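Long-range contacts in interferon gamma receptor 1 (Gallus gallus, PDB 4EQ3), which probably binds the cytokine interferon gamma at the cell surface through the extracellular part, built of two fibronectin type III-like domains, to which this chain belongs: residues 11-17 against 84-88; 41-45 against 54-58. All blocks are in the same frame, centred on the assembly; numbering follows the deposited sequence.

Contact 1. Residues 11-17 against 84-88; sequences VPSPTGT and IKAIV
The carbonyl oxygen of Pro12 is hydrogen-bonded to the hydroxyl of Tyr32 and also rests on Ala86, its O 4.0 Å from the Ala86 CB. No hydrogen bond joins 11-17 directly to 84-88, so their union depends on the fit of apolar groups. Val11 and Val88 point at each other and pass in opposite directions: Val11 CG2 comes within 3.6 Å of Val88 CB. With CG1 set anti to the backbone N (chi1 162°), Val11 brings its other methyl in as well, CG1 lying 3.8 Å from Val88 CG2, and the branched pair interlocks. Farther along, the Pro14 ring crosses Ile84 at a slant. Pro14 CG meets Ile84 CG2 at 3.8 Å. Pro14 CD sits over the backbone, 3.6 Å from Ile84 O, and also leans on Ala86 CB. Alanine suits this place, its short side chain probably letting the leader come close; proline suits the other side because it adds apolar surface without an N-H needing a partner. At the far end the Thr17 methyl CG2 touches Ile84 CD1 at 3.9 Å. Trp30 backs both Pro14 and Ile84. The proline-bearing leader runs along the side of strand 81-88 that carries Ile84, Ala86 and Val88, then turns a corner at Gly16 into strand 17-22, as the N-terminal segment of a fibronectin type III domain.

Contact 2. Residues 41-45 against 54-58; sequences FVVEV and QTVST
Val56 lays its CG2 methyl across the backbone of 43-45, between two valines of that strand: Val56 CG2 is 3.9 Å from Val43 CG1 and 3.8 Å from Val45 CG1. The Val56 side chain lies beside that of Val43, pointing the same way, and crosses that of Val45 at about a right angle. Val45 turns CG1 between its own backbone N and carbonyl carbon (chi1 54°), which brings the methyl to Val56 and also to Gln54 CG, at 3.8 Å. Beta-branched valines suit both strands, being at ease in extended chain and filling the buried side compactly. The backbones are joined by three hydrogen bonds. Val45 and Gln54 form a hydrogen-bonded antiparallel pair, with Val45 N giving to Gln54 O at 2.8 Å and Gln54 N returning to Val45 O at 2.9 Å. Val56 N gives to Val43 O at 3.0 Å, in a bond that is nearly straight at the hydrogen (165°). Between them Glu44 and Thr55 form a non-hydrogen-bonded pair whose side chains diverge. Glu44 CB packs 3.3 Å from Gln54 O, but its carboxylate belongs to Arg83, which forms a salt bridge with OE1. Glu44, Gln54 and Thr55 lie where solvent can reach at least part of them. The short strand axes run 123° apart, well off antiparallel, and the chain turns a corner at Ser57 and Thr58 before Cys59 rejoins Val43 by a backbone hydrogen bond. This is a twisted beta hairpin, with 54-62 as the outermost strand, as in the C-C' edge of a fibronectin type III domain.

How the contacts relate
Both contacts lie in the N-terminal domain. Near the start of the modelled chain comes 11-17, followed by strands 17-22 and 25-31; the chain then reaches 41-45, turns and comes back along 54-58, closing the short loop of contact 2. Only when it arrives at 84-88 is the much longer loop of contact 1 closed, so contact 2 is nested inside it. Their centres are 13 Å apart, and strands 40-46 and 81-88 are neighbours in one antiparallel sheet: Lys85 O is 3.0 Å from Val42 N, a probable hydrogen bond, and Ala86 CB packs on Phe41 CE1. Contact 2 thus adds the edge strand to this sheet, whereas contact 1 packs the N-terminal leader on strand 81-88, on the face that carries Ile84 and Ala86.

Contact 1. Residues 11-17 against 84-88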
ATOM      1  N   VAL A  11     -20.186 -24.808 -16.305  1.00 64.36           N
ATOM      2  CA  VAL A  11     -18.898 -24.148 -16.136  1.00 59.13           C
ATOM      3  C   VAL A  11     -19.099 -23.084 -15.093  1.00 56.05           C
ATOM      4  O   VAL A  11     -19.525 -22.000 -15.367  1.00 51.81           O
ATOM      5  CB  VAL A  11     -18.377 -23.505 -17.434  1.00 59.39           C
ATOM      6  CG1 VAL A  11     -17.293 -22.479 -17.156  1.00 54.66           C
ATOM      7  CG2 VAL A  11     -17.927 -24.561 -18.387  1.00 63.52           C
ATOM      8  N   PRO A  12     -18.806 -23.471 -13.875  1.00 46.14           N
ATOM      9  CA  PRO A  12     -19.034 -22.648 -12.707  1.00 40.76           C
ATOM     10  C   PRO A  12     -18.225 -21.381 -12.794  1.00 33.34           C
ATOM     11  O   PRO A  12     -17.318 -21.333 -13.559  1.00 33.38           O
ATOM     12  CB  PRO A  12     -18.552 -23.547 -11.594  1.00 41.86           C
ATOM     13  CG  PRO A  12     -17.535 -24.352 -12.193  1.00 43.33           C
ATOM     14  CD  PRO A  12     -17.973 -24.637 -13.564  1.00 44.86           C
ATOM     15  N   SER A  13     -18.593 -20.382 -12.009  1.00 37.27           N
ATOM     16  CA  SER A  13     -17.917 -19.095 -12.005  1.00 35.56           C
ATOM     17  C   SER A  13     -16.771 -19.123 -11.010  1.00 30.50           C
ATOM     18  O   SER A  13     -16.782 -19.912 -10.072  1.00 31.00           O
ATOM     19  CB  SER A  13     -18.891 -17.984 -11.617  1.00 33.03           C
ATOM     20  OG  SER A  13     -19.127 -17.986 -10.219  1.00 37.31           O
ATOM     21  N   PRO A  14     -15.779 -18.249 -11.203  1.00 30.16           N
ATOM     22  CA  PRO A  14     -14.700 -18.162 -10.215  1.00 29.28           C
ATOM     23  C   PRO A  14     -15.259 -17.972  -8.805  1.00 32.72           C
ATOM     24  O   PRO A  14     -16.451 -17.665  -8.609  1.00 28.62           O
ATOM     25  CB  PRO A  14     -13.923 -16.921 -10.660  1.00 28.90           C
ATOM     26  CG  PRO A  14     -14.196 -16.813 -12.128  1.00 29.91           C
ATOM     27  CD  PRO A  14     -15.616 -17.276 -12.295  1.00 30.64           C
ATOM     28  N   THR A  15     -14.396 -18.153  -7.816  1.00 31.55           N
ATOM     29  CA  THR A  15     -14.836 -18.113  -6.437  1.00 32.57           C
ATOM     30  C   THR A  15     -13.787 -17.454  -5.543  1.00 30.87           C
ATOM     31  O   THR A  15     -12.645 -17.255  -5.958  1.00 27.98           O
ATOM     32  CB  THR A  15     -15.140 -19.536  -5.930  1.00 35.34           C
ATOM     33  OG1 THR A  15     -16.079 -19.471  -4.849  1.00 44.83           O
ATOM     34  CG2 THR A  15     -13.876 -20.227  -5.483  1.00 32.09           C
ATOM     35  N   GLY A  16     -14.204 -17.086  -4.335  1.00 27.85           N
ATOM     36  CA  GLY A  16     -13.312 -16.518  -3.344  1.00 26.17           C
ATOM     37  C   GLY A  16     -12.594 -15.271  -3.811  1.00 24.47           C
ATOM     38  O   GLY A  16     -11.394 -15.106  -3.560  1.00 23.33           O
ATOM     39  N   THR A  17     -13.316 -14.386  -4.493  1.00 25.91           N
ATOM     40  CA  THR A  17     -12.703 -13.170  -5.002  1.00 24.12           C
ATOM     41  C   THR A  17     -12.151 -12.360  -3.851  1.00 24.22           C
ATOM     42  O   THR A  17     -12.757 -12.293  -2.779  1.00 23.84           O
ATOM     43  CB  THR A  17     -13.695 -12.310  -5.812  1.00 28.34           C
ATOM     44  OG1 THR A  17     -14.718 -11.788  -4.944  1.00 26.19           O
ATOM     45  CG2 THR A  17     -14.319 -13.141  -6.914  1.00 28.36           C
ATOM     46  N   ILE A  84     -14.975 -11.230 -12.722  1.00 23.79           N
ATOM     47  CA  ILE A  84     -14.226 -12.230 -13.459  1.00 24.31           C
ATOM     48  C   ILE A  84     -15.147 -13.320 -13.949  1.00 24.13           C
ATOM     49  O   ILE A  84     -16.004 -13.784 -13.213  1.00 25.02           O
ATOM     50  CB  ILE A  84     -13.171 -12.911 -12.565  1.00 22.90           C
ATOM     51  CG1 ILE A  84     -12.406 -11.872 -11.729  1.00 22.06           C
ATOM     52  CG2 ILE A  84     -12.234 -13.768 -13.422  1.00 25.26           C
ATOM     53  CD1 ILE A  84     -12.540 -12.065 -10.241  1.00 20.98           C
ATOM     54  N   LYS A  85     -14.938 -13.763 -15.182  1.00 26.52           N
ATOM     55  CA  LYS A  85     -15.643 -14.942 -15.673  1.00 28.52           C
ATOM     56  C   LYS A  85     -14.616 -15.987 -16.074  1.00 27.97           C
ATOM     57  O   LYS A  85     -13.476 -15.648 -16.383  1.00 29.50           O
ATOM     58  CB  LYS A  85     -16.532 -14.602 -16.873  1.00 29.13           C
ATOM     59  CG  LYS A  85     -15.742 -14.185 -18.111  1.00 33.23           C
ATOM     60  CD  LYS A  85     -16.647 -14.040 -19.332  1.00 37.61           C
ATOM     61  CE  LYS A  85     -15.899 -13.392 -20.485  1.00 40.92           C
ATOM     62  NZ  LYS A  85     -16.730 -13.273 -21.717  1.00 47.62           N
ATOM     63  N   ALA A  86     -15.037 -17.250 -16.081  1.00 27.03           N
ATOM     64  CA  ALA A  86     -14.175 -18.361 -16.471  1.00 29.92           C
ATOM     65  C   ALA A  86     -14.515 -18.893 -17.860  1.00 35.03           C
ATOM     66  O   ALA A  86     -15.685 -18.982 -18.241  1.00 32.71           O
ATOM     67  CB  ALA A  86     -14.277 -19.485 -15.456  1.00 27.30           C
ATOM     68  N   ILE A  87     -13.480 -19.260 -18.607  1.00 34.21           N
ATOM     69  CA  ILE A  87     -13.663 -19.902 -19.896  1.00 39.31           C
ATOM     70  C   ILE A  87     -13.100 -21.316 -19.861  1.00 41.39           C
ATOM     71  O   ILE A  87     -11.926 -21.524 -19.548  1.00 40.03           O
ATOM     72  CB  ILE A  87     -12.980 -19.121 -21.016  1.00 41.01           C
ATOM     73  CG1 ILE A  87     -13.400 -17.651 -20.963  1.00 40.86           C
ATOM     74  CG2 ILE A  87     -13.320 -19.746 -22.362  1.00 47.35           C
ATOM     75  CD1 ILE A  87     -12.603 -16.763 -21.893  1.00 44.20           C
ATOM     76  N   VAL A  88     -13.957 -22.277 -20.182  1.00 45.89           N
ATOM     77  CA  VAL A  88     -13.617 -23.691 -20.143  1.00 49.16           C
ATOM     78  C   VAL A  88     -13.993 -24.325 -21.476  1.00 54.14           C
ATOM     79  O   VAL A  88     -15.167 -24.564 -21.758  1.00 52.46           O
ATOM     80  CB  VAL A  88     -14.368 -24.401 -18.999  1.00 47.85           C
ATOM     81  CG1 VAL A  88     -14.329 -25.910 -19.176  1.00 52.25           C
ATOM     82  CG2 VAL A  88     -13.792 -23.999 -17.654  1.00 43.65           C
TER

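Contact 2. Residues 41-45 against 54-58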
ATOM      1  N   PHE A  41      -9.347 -17.031 -17.751  1.00 32.80           N
ATOM      2  CA  PHE A  41     -10.257 -16.082 -17.124  1.00 29.53           C
ATOM      3  C   PHE A  41     -10.267 -14.722 -17.815  1.00 29.26           C
ATOM      4  O   PHE A  41      -9.323 -14.359 -18.509  1.00 30.72           O
ATOM      5  CB  PHE A  41      -9.918 -15.924 -15.637  1.00 25.17           C
ATOM      6  CG  PHE A  41      -9.908 -17.223 -14.879  1.00 25.53           C
ATOM      7  CD1 PHE A  41     -11.095 -17.829 -14.501  1.00 25.13           C
ATOM      8  CD2 PHE A  41      -8.709 -17.836 -14.541  1.00 25.46           C
ATOM      9  CE1 PHE A  41     -11.090 -19.028 -13.807  1.00 24.85           C
ATOM     10  CE2 PHE A  41      -8.693 -19.037 -13.846  1.00 26.12           C
ATOM     11  CZ  PHE A  41      -9.882 -19.636 -13.478  1.00 28.41           C
ATOM     12  N   VAL A  42     -11.357 -13.983 -17.628  1.00 29.31           N
ATOM     13  CA  VAL A  42     -11.438 -12.616 -18.126  1.00 30.74           C
ATOM     14  C   VAL A  42     -11.869 -11.677 -17.012  1.00 24.94           C
ATOM     15  O   VAL A  42     -12.913 -11.881 -16.384  1.00 27.05           O
ATOM     16  CB  VAL A  42     -12.426 -12.479 -19.300  1.00 32.30           C
ATOM     17  CG1 VAL A  42     -12.409 -11.058 -19.827  1.00 33.17           C
ATOM     18  CG2 VAL A  42     -12.059 -13.461 -20.412  1.00 35.63           C
ATOM     19  N   VAL A  43     -11.067 -10.644 -16.779  1.00 25.17           N
ATOM     20  CA  VAL A  43     -11.330  -9.696 -15.700  1.00 22.21           C
ATOM     21  C   VAL A  43     -11.776  -8.357 -16.273  1.00 26.24           C
ATOM     22  O   VAL A  43     -11.170  -7.853 -17.223  1.00 25.09           O
ATOM     23  CB  VAL A  43     -10.076  -9.453 -14.841  1.00 20.61           C
ATOM     24  CG1 VAL A  43     -10.372  -8.448 -13.741  1.00 22.44           C
ATOM     25  CG2 VAL A  43      -9.562 -10.765 -14.262  1.00 20.56           C
ATOM     26  N   GLU A  44     -12.832  -7.791 -15.694  1.00 22.32           N
ATOM     27  CA  GLU A  44     -13.270  -6.451 -16.068  1.00 27.29           C
ATOM     28  C   GLU A  44     -13.270  -5.488 -14.880  1.00 23.84           C
ATOM     29  O   GLU A  44     -13.404  -5.902 -13.726  1.00 20.51           O
ATOM     30  CB  GLU A  44     -14.665  -6.506 -16.680  1.00 29.29           C
ATOM     31  CG  GLU A  44     -14.737  -7.349 -17.933  1.00 30.23           C
ATOM     32  CD  GLU A  44     -16.040  -7.147 -18.674  1.00 34.73           C
ATOM     33  OE1 GLU A  44     -17.109  -7.177 -18.028  1.00 32.55           O
ATOM     34  OE2 GLU A  44     -15.988  -6.945 -19.905  1.00 40.05           O
ATOM     35  N   VAL A  45     -13.120  -4.200 -15.177  1.00 21.55           N
ATOM     36  CA  VAL A  45     -13.165  -3.163 -14.153  1.00 20.04           C
ATOM     37  C   VAL A  45     -14.267  -2.133 -14.453  1.00 22.73           C
ATOM     38  O   VAL A  45     -14.476  -1.771 -15.599  1.00 25.93           O
ATOM     39  CB  VAL A  45     -11.820  -2.451 -14.054  1.00 19.58           C
ATOM     40  CG1 VAL A  45     -11.390  -1.930 -15.420  1.00 22.56           C
ATOM     41  CG2 VAL A  45     -11.876  -1.328 -13.023  1.00 18.99           C
ATOM     42  N   GLN A  54     -15.418  -2.458 -18.237  1.00 33.99           N
ATOM     43  CA  GLN A  54     -14.594  -2.542 -19.424  1.00 35.31           C
ATOM     44  C   GLN A  54     -13.514  -3.573 -19.154  1.00 36.56           C
ATOM     45  O   GLN A  54     -13.212  -3.877 -17.998  1.00 33.89           O
ATOM     46  CB  GLN A  54     -13.957  -1.196 -19.723  1.00 35.38           C
ATOM     47  CG  GLN A  54     -12.882  -0.800 -18.742  1.00 37.32           C
ATOM     48  CD  GLN A  54     -12.357   0.586 -19.018  1.00 37.74           C
ATOM     49  OE1 GLN A  54     -13.123   1.547 -19.085  1.00 37.70           O
ATOM     50  NE2 GLN A  54     -11.044   0.702 -19.175  1.00 35.86           N
ATOM     51  N   THR A  55     -12.924  -4.101 -20.216  1.00 36.08           N
ATOM     52  CA  THR A  55     -11.922  -5.147 -20.081  1.00 35.56           C
ATOM     53  C   THR A  55     -10.615  -4.635 -19.475  1.00 31.71           C
ATOM     54  O   THR A  55     -10.146  -3.543 -19.801  1.00 31.96           O
ATOM     55  CB  THR A  55     -11.657  -5.847 -21.443  1.00 38.32           C
ATOM     56  OG1 THR A  55     -12.148  -7.194 -21.386  1.00 40.70           O
ATOM     57  CG2 THR A  55     -10.169  -5.866 -21.770  1.00 40.83           C
ATOM     58  N   VAL A  56     -10.044  -5.431 -18.577  1.00 30.18           N
ATOM     59  CA  VAL A  56      -8.696  -5.199 -18.080  1.00 27.32           C
ATOM     60  C   VAL A  56      -7.712  -5.870 -19.034  1.00 28.96           C
ATOM     61  O   VAL A  56      -7.512  -7.079 -18.971  1.00 28.84           O
ATOM     62  CB  VAL A  56      -8.508  -5.795 -16.682  1.00 25.14           C
ATOM     63  CG1 VAL A  56      -7.107  -5.516 -16.189  1.00 22.57           C
ATOM     64  CG2 VAL A  56      -9.549  -5.224 -15.722  1.00 26.86           C
ATOM     65  N   SER A  57      -7.101  -5.085 -19.914  1.00 34.65           N
ATOM     66  CA  SER A  57      -6.403  -5.636 -21.073  1.00 36.72           C
ATOM     67  C   SER A  57      -5.370  -6.700 -20.715  1.00 38.54           C
ATOM     68  O   SER A  57      -5.271  -7.722 -21.393  1.00 37.56           O
ATOM     69  CB  SER A  57      -5.748  -4.523 -21.885  1.00 42.34           C
ATOM     70  OG  SER A  57      -4.773  -3.841 -21.112  1.00 44.57           O
ATOM     71  N   THR A  58      -4.611  -6.459 -19.650  1.00 33.58           N
ATOM     72  CA  THR A  58      -3.548  -7.366 -19.236  1.00 34.37           C
ATOM     73  C   THR A  58      -4.086  -8.649 -18.620  1.00 34.13           C
ATOM     74  O   THR A  58      -3.313  -9.527 -18.251  1.00 35.12           O
ATOM     75  CB  THR A  58      -2.649  -6.709 -18.182  1.00 30.39           C
ATOM     76  OG1 THR A  58      -3.473  -6.205 -17.124  1.00 27.63           O
ATOM     77  CG2 THR A  58      -1.857  -5.564 -18.781  1.00 30.95           C
TER